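Local coordinates for protein KLLA0C04147p (Kluyveromyces lactis, PDB 5H2D) that binds ergosterol in the pocket of its C-terminal oxysterol-binding-related (ORD) domain and probably transfers sterol between membranes, at residues L33-D38 / E363-Y367; A83-N87 / P159-F163. The contacts are given in a common frame with arbitrary orientation. Residues are numbered along the deposited sequence.

Both contacts belong to the ORD domain, whose large curled antiparallel sheet and surrounding helices house the ergosterol pocket, but they lie in separate regions: their centres are about 33 Å apart and their nearest atoms about 21 Å. Contact 1 joins the loop between helices 7-18 and 45-49 to the turn between helices 357-363 and 367-390, bringing an N-terminal part of the chain against a C-terminal one at the domain's periphery. Contact 2 falls entirely within the 324 residues that separate those segments; it packs helix 84-90 against the start of strand 161-173, nearer the centre of the chain. The first thus links the N-terminal region to the C-terminal helices, the second a helix to the sheet.

Contact 1 (L33-D38 / E363-Y367); sequences LKLGKD and EEGRY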
loop_
_atom_site.group_PDB
_atom_site.type_symbol
_atom_site.label_atom_id
_atom_site.label_comp_id
_atom_site.label_asym_id
_atom_site.label_seq_id
_atom_site.Cartn_x
_atom_site.Cartn_y
_atom_site.Cartn_z
ATOM N N LEU A 33 -19.718 4.189 -5.913
ATOM C CA LEU A 33 -20.264 4.562 -4.619
ATOM C C LEU A 33 -21.716 4.988 -4.776
ATOM O O LEU A 33 -22.164 5.356 -5.861
ATOM C CB LEU A 33 -19.463 5.703 -3.995
ATOM C CG LEU A 33 -17.964 5.456 -3.855
ATOM C CD1 LEU A 33 -17.313 6.668 -3.206
ATOM C CD2 LEU A 33 -17.725 4.190 -3.050
ATOM N N LYS A 34 -22.447 4.952 -3.665
ATOM C CA LYS A 34 -23.821 5.442 -3.709
ATOM C C LYS A 34 -23.847 6.931 -4.030
ATOM O O LYS A 34 -24.682 7.389 -4.817
ATOM C CB LYS A 34 -24.536 5.141 -2.390
ATOM C CG LYS A 34 -24.076 5.968 -1.212
ATOM C CD LYS A 34 -24.795 5.545 0.056
ATOM C CE LYS A 34 -26.304 5.514 -0.147
ATOM N NZ LYS A 34 -26.869 6.887 -0.323
ATOM N N LEU A 35 -22.932 7.701 -3.446
ATOM C CA LEU A 35 -22.738 9.084 -3.860
ATOM C C LEU A 35 -22.314 9.123 -5.328
ATOM O O LEU A 35 -21.384 8.421 -5.737
ATOM C CB LEU A 35 -21.671 9.729 -2.971
ATOM C CG LEU A 35 -21.852 11.056 -2.243
ATOM C CD1 LEU A 35 -23.121 11.096 -1.408
ATOM C CD2 LEU A 35 -20.621 11.284 -1.367
ATOM N N GLY A 36 -23.002 9.927 -6.133
ATOM C CA GLY A 36 -22.670 9.981 -7.548
ATOM C C GLY A 36 -21.509 10.918 -7.789
ATOM O O GLY A 36 -20.629 10.675 -8.624
ATOM N N LYS A 37 -21.546 12.022 -7.061
ATOM C CA LYS A 37 -20.413 12.895 -6.808
ATOM C C LYS A 37 -20.663 13.485 -5.425
ATOM O O LYS A 37 -21.455 12.946 -4.646
ATOM C CB LYS A 37 -20.276 13.954 -7.916
ATOM C CG LYS A 37 -18.910 14.623 -7.975
ATOM C CD LYS A 37 -17.849 13.630 -8.423
ATOM C CE LYS A 37 -18.300 12.914 -9.691
ATOM N NZ LYS A 37 -17.986 11.461 -9.670
ATOM N N ASP A 38 -20.018 14.598 -5.115
ATOM C CA ASP A 38 -20.443 15.333 -3.934
ATOM C C ASP A 38 -19.823 16.715 -3.966
ATOM O O ASP A 38 -18.888 16.988 -4.720
ATOM C CB ASP A 38 -20.101 14.600 -2.635
ATOM C CG ASP A 38 -21.153 14.826 -1.556
ATOM O OD1 ASP A 38 -22.350 14.578 -1.831
ATOM O OD2 ASP A 38 -20.792 15.275 -0.449
ATOM N N GLU A 363 -18.207 8.190 3.621
ATOM C CA GLU A 363 -18.269 7.665 2.263
ATOM C C GLU A 363 -19.631 7.909 1.640
ATOM O O GLU A 363 -19.737 8.089 0.419
ATOM C CB GLU A 363 -17.952 6.172 2.263
ATOM C CG GLU A 363 -17.713 5.612 0.874
ATOM C CD GLU A 363 -17.702 4.099 0.855
ATOM O OE1 GLU A 363 -18.769 3.499 0.591
ATOM O OE2 GLU A 363 -16.629 3.501 1.104
ATOM N N GLU A 364 -20.677 7.915 2.458
ATOM C CA GLU A 364 -22.040 8.121 1.991
ATOM C C GLU A 364 -22.440 9.584 2.009
ATOM O O GLU A 364 -23.613 9.902 1.770
ATOM C CB GLU A 364 -22.998 7.277 2.834
ATOM C CG GLU A 364 -22.717 5.778 2.649
ATOM C CD GLU A 364 -23.687 4.863 3.374
ATOM O OE1 GLU A 364 -24.489 5.348 4.191
ATOM O OE2 GLU A 364 -23.630 3.642 3.133
ATOM N N GLY A 365 -21.495 10.481 2.282
ATOM C CA GLY A 365 -21.772 11.904 2.244
ATOM C C GLY A 365 -22.486 12.460 3.454
ATOM O O GLY A 365 -23.001 13.582 3.395
ATOM N N ARG A 366 -22.522 11.717 4.558
ATOM C CA ARG A 366 -23.202 12.153 5.776
ATOM C C ARG A 366 -22.140 12.671 6.736
ATOM O O ARG A 366 -21.693 11.982 7.651
ATOM C CB ARG A 366 -24.023 11.016 6.364
ATOM C CG ARG A 366 -25.170 10.630 5.457
ATOM C CD ARG A 366 -26.230 9.869 6.208
ATOM N NE ARG A 366 -25.664 8.686 6.827
ATOM C CZ ARG A 366 -25.452 7.547 6.184
ATOM N NH1 ARG A 366 -25.770 7.436 4.898
ATOM N NH2 ARG A 366 -24.927 6.514 6.830
ATOM N N TYR A 367 -21.724 13.914 6.500
ATOM C CA TYR A 367 -20.515 14.405 7.143
ATOM C C TYR A 367 -20.739 14.751 8.607
ATOM O O TYR A 367 -19.803 14.637 9.406
ATOM C CB TYR A 367 -19.959 15.601 6.367
ATOM C CG TYR A 367 -19.723 15.246 4.919
ATOM C CD1 TYR A 367 -19.004 14.098 4.570
ATOM C CD2 TYR A 367 -20.266 16.012 3.894
ATOM C CE1 TYR A 367 -18.809 13.754 3.241
ATOM C CE2 TYR A 367 -20.068 15.670 2.555
ATOM C CZ TYR A 367 -19.342 14.543 2.236
ATOM O OH TYR A 367 -19.156 14.198 0.911
HETATM O O HOH W 1 -21.122 4.288 -0.501
HETATM O O HOH W 2 -23.496 14.826 1.144
#
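Van der Waals contact centres on Leu35, whose methyls rest on the backbone of the turn: CD1 lies 3.4 Å from Glu364 O, and CD2 is 3.8 Å from Gly365 N and 4.0 Å from Tyr367 OH. Beside it the aliphatic part of Lys34 crosses that of Glu364, CD to CG at 3.3 Å. Direct hydrogen bonding comes from Tyr367, which donates OH to Asp38 OD2 over a very short 2.4 Å. Water also joins the two loops: water 2 lies 2.6 Å from Gly365 O and 3.2 Å from Asp38 OD2, and water 1 donates to Glu363 OE1 (2.7 Å) and weakly accepts from Lys34 N (3.5 Å). Among the ionic pairs, Glu363 is held by salt bridges to Arg30 and Arg360, and Glu364 OE1 meets Arg366 NH1 (2.5 Å) within the turn itself. Gly365, with positive phi, could carry no CB here without striking Leu35 CD1. It is the C-prime residue of the Schellman motif that ends helix 357-363; Arg366 then occupies the N-cap position of helix 367-390.

Contact 2 (A83-N87 / P159-F163); sequences ADLLN and PKWDF
Residues 83-87 run into helix 84-90, with Leu86 N hydrogen-bonded to Ala83 O at 2.9 Å. Facing them, Pro159 and Lys160 (phi/psi -105/-6) lead into the start of strand 161-173, where Trp161 is extended (-162/150). The closest CA pairs are Asn87-Lys160 at 6.4 Å and Leu86-Trp161 at 6.9 Å. Trp161 takes chi1 p (53°) and chi2 -94°, which brings its indole against the helix. Leu86, m,t, sets CB over one face in a CH-pi contact, 3.6 Å from the centroid of the five-membered ring and 11° off its normal; Ala83 CB approaches Trp161 CZ2 at 3.8 Å. This is helix-on-sheet packing in the ORD fold, with Leu188 and Ile190 of the adjacent strand 178-190 extending the apolar layer. Asn87 (chi1 -70°, chi2 -40°) places OD1 near the plane of the indole, 3.2 Å from Trp161 NE1. Water 3 bridges Asn87 OD1 (2.7 Å) and Lys160 N (2.9 Å); water 4 accepts from Asn87 ND2 (3.1 Å) and weakly from Trp161 NE1 (3.3 Å). Lys160 starts m,t,t, and its NZ, salt-bridged to Asp193, donates to water 5 (2.8 Å), which donates to Asn87 O at 2.8 Å.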
loop_
_atom_site.group_PDB
_atom_site.type_symbol
_atom_site.label_atom_id
_atom_site.label_comp_id
_atom_site.label_asym_id
_atom_site.label_seq_id
_atom_site.Cartn_x
_atom_site.Cartn_y
_atom_site.Cartn_z
ATOM N N ALA A 83 -0.574 -5.824 -8.933
ATOM C CA ALA A 83 0.133 -7.002 -8.451
ATOM C C ALA A 83 0.340 -8.065 -9.530
ATOM O O ALA A 83 1.162 -8.963 -9.316
ATOM C CB ALA A 83 -0.617 -7.607 -7.261
ATOM N N ASP A 84 -0.375 -7.990 -10.662
ATOM C CA ASP A 84 -0.075 -8.879 -11.790
ATOM C C ASP A 84 1.403 -8.833 -12.145
ATOM O O ASP A 84 1.959 -9.825 -12.638
ATOM C CB ASP A 84 -0.911 -8.496 -13.018
ATOM C CG ASP A 84 -2.367 -8.949 -12.917
ATOM O OD1 ASP A 84 -2.704 -9.676 -11.966
ATOM O OD2 ASP A 84 -3.179 -8.581 -13.800
ATOM N N LEU A 85 2.053 -7.686 -11.920
ATOM C CA LEU A 85 3.479 -7.562 -12.220
ATOM C C LEU A 85 4.305 -8.592 -11.470
ATOM O O LEU A 85 5.376 -8.992 -11.947
ATOM C CB LEU A 85 3.978 -6.153 -11.884
ATOM C CG LEU A 85 3.477 -5.062 -12.822
ATOM C CD1 LEU A 85 3.727 -3.679 -12.245
ATOM C CD2 LEU A 85 4.146 -5.194 -14.180
ATOM N N LEU A 86 3.840 -9.016 -10.291
ATOM C CA LEU A 86 4.616 -9.939 -9.479
ATOM C C LEU A 86 4.512 -11.368 -9.994
ATOM O O LEU A 86 5.475 -12.130 -9.868
ATOM C CB LEU A 86 4.178 -9.839 -8.017
ATOM C CG LEU A 86 4.438 -8.457 -7.410
ATOM C CD1 LEU A 86 4.024 -8.485 -5.955
ATOM C CD2 LEU A 86 5.897 -8.073 -7.551
ATOM N N ASN A 87 3.367 -11.741 -10.574
ATOM C CA ASN A 87 3.266 -13.040 -11.234
ATOM C C ASN A 87 4.076 -13.055 -12.516
ATOM O O ASN A 87 4.715 -14.063 -12.841
ATOM C CB ASN A 87 1.810 -13.371 -11.516
ATOM C CG ASN A 87 1.053 -13.656 -10.260
ATOM O OD1 ASN A 87 1.576 -14.318 -9.357
ATOM N ND2 ASN A 87 -0.167 -13.137 -10.167
ATOM N N PRO A 159 0.146 -17.590 -4.394
ATOM C CA PRO A 159 0.926 -18.799 -4.700
ATOM C C PRO A 159 2.368 -18.513 -5.106
ATOM O O PRO A 159 3.273 -19.253 -4.703
ATOM C CB PRO A 159 0.127 -19.455 -5.832
ATOM C CG PRO A 159 -1.277 -19.065 -5.564
ATOM C CD PRO A 159 -1.174 -17.615 -5.058
ATOM N N LYS A 160 2.621 -17.436 -5.855
ATOM C CA LYS A 160 3.953 -17.181 -6.388
ATOM C C LYS A 160 4.714 -16.080 -5.657
ATOM O O LYS A 160 5.891 -15.862 -5.955
ATOM C CB LYS A 160 3.866 -16.823 -7.874
ATOM C CG LYS A 160 3.172 -17.880 -8.728
ATOM C CD LYS A 160 3.348 -17.595 -10.216
ATOM C CE LYS A 160 2.627 -18.648 -11.052
ATOM N NZ LYS A 160 3.420 -19.043 -12.247
ATOM N N TRP A 161 4.088 -15.376 -4.714
ATOM C CA TRP A 161 4.771 -14.260 -4.071
ATOM C C TRP A 161 4.065 -13.909 -2.767
ATOM O O TRP A 161 2.857 -14.114 -2.627
ATOM C CB TRP A 161 4.825 -13.017 -4.978
ATOM C CG TRP A 161 3.476 -12.591 -5.517
ATOM C CD1 TRP A 161 2.923 -12.948 -6.712
ATOM C CD2 TRP A 161 2.520 -11.727 -4.879
ATOM N NE1 TRP A 161 1.684 -12.370 -6.862
ATOM C CE2 TRP A 161 1.412 -11.617 -5.747
ATOM C CE3 TRP A 161 2.497 -11.042 -3.663
ATOM C CZ2 TRP A 161 0.288 -10.845 -5.433
ATOM C CZ3 TRP A 161 1.379 -10.273 -3.353
ATOM C CH2 TRP A 161 0.289 -10.190 -4.230
ATOM N N ASP A 162 4.842 -13.397 -1.819
ATOM C CA ASP A 162 4.324 -12.786 -0.603
ATOM C C ASP A 162 4.799 -11.342 -0.551
ATOM O O ASP A 162 5.773 -10.963 -1.207
ATOM C CB ASP A 162 4.799 -13.520 0.656
ATOM C CG ASP A 162 4.493 -14.999 0.622
ATOM O OD1 ASP A 162 3.387 -15.379 0.179
ATOM O OD2 ASP A 162 5.391 -15.777 1.021
ATOM N N PHE A 163 4.111 -10.528 0.249
ATOM C CA PHE A 163 4.462 -9.114 0.377
ATOM C C PHE A 163 4.011 -8.648 1.750
ATOM O O PHE A 163 2.815 -8.677 2.048
ATOM C CB PHE A 163 3.801 -8.271 -0.719
ATOM C CG PHE A 163 4.180 -6.808 -0.694
ATOM C CD1 PHE A 163 5.513 -6.409 -0.605
ATOM C CD2 PHE A 163 3.205 -5.828 -0.836
ATOM C CE1 PHE A 163 5.858 -5.049 -0.614
ATOM C CE2 PHE A 163 3.551 -4.485 -0.853
ATOM C CZ PHE A 163 4.873 -4.097 -0.735
HETATM O O HOH W 3 0.737 -15.761 -7.264
HETATM O O HOH W 4 -1.502 -12.828 -7.414
HETATM O O HOH W 5 3.609 -16.542 -13.596
#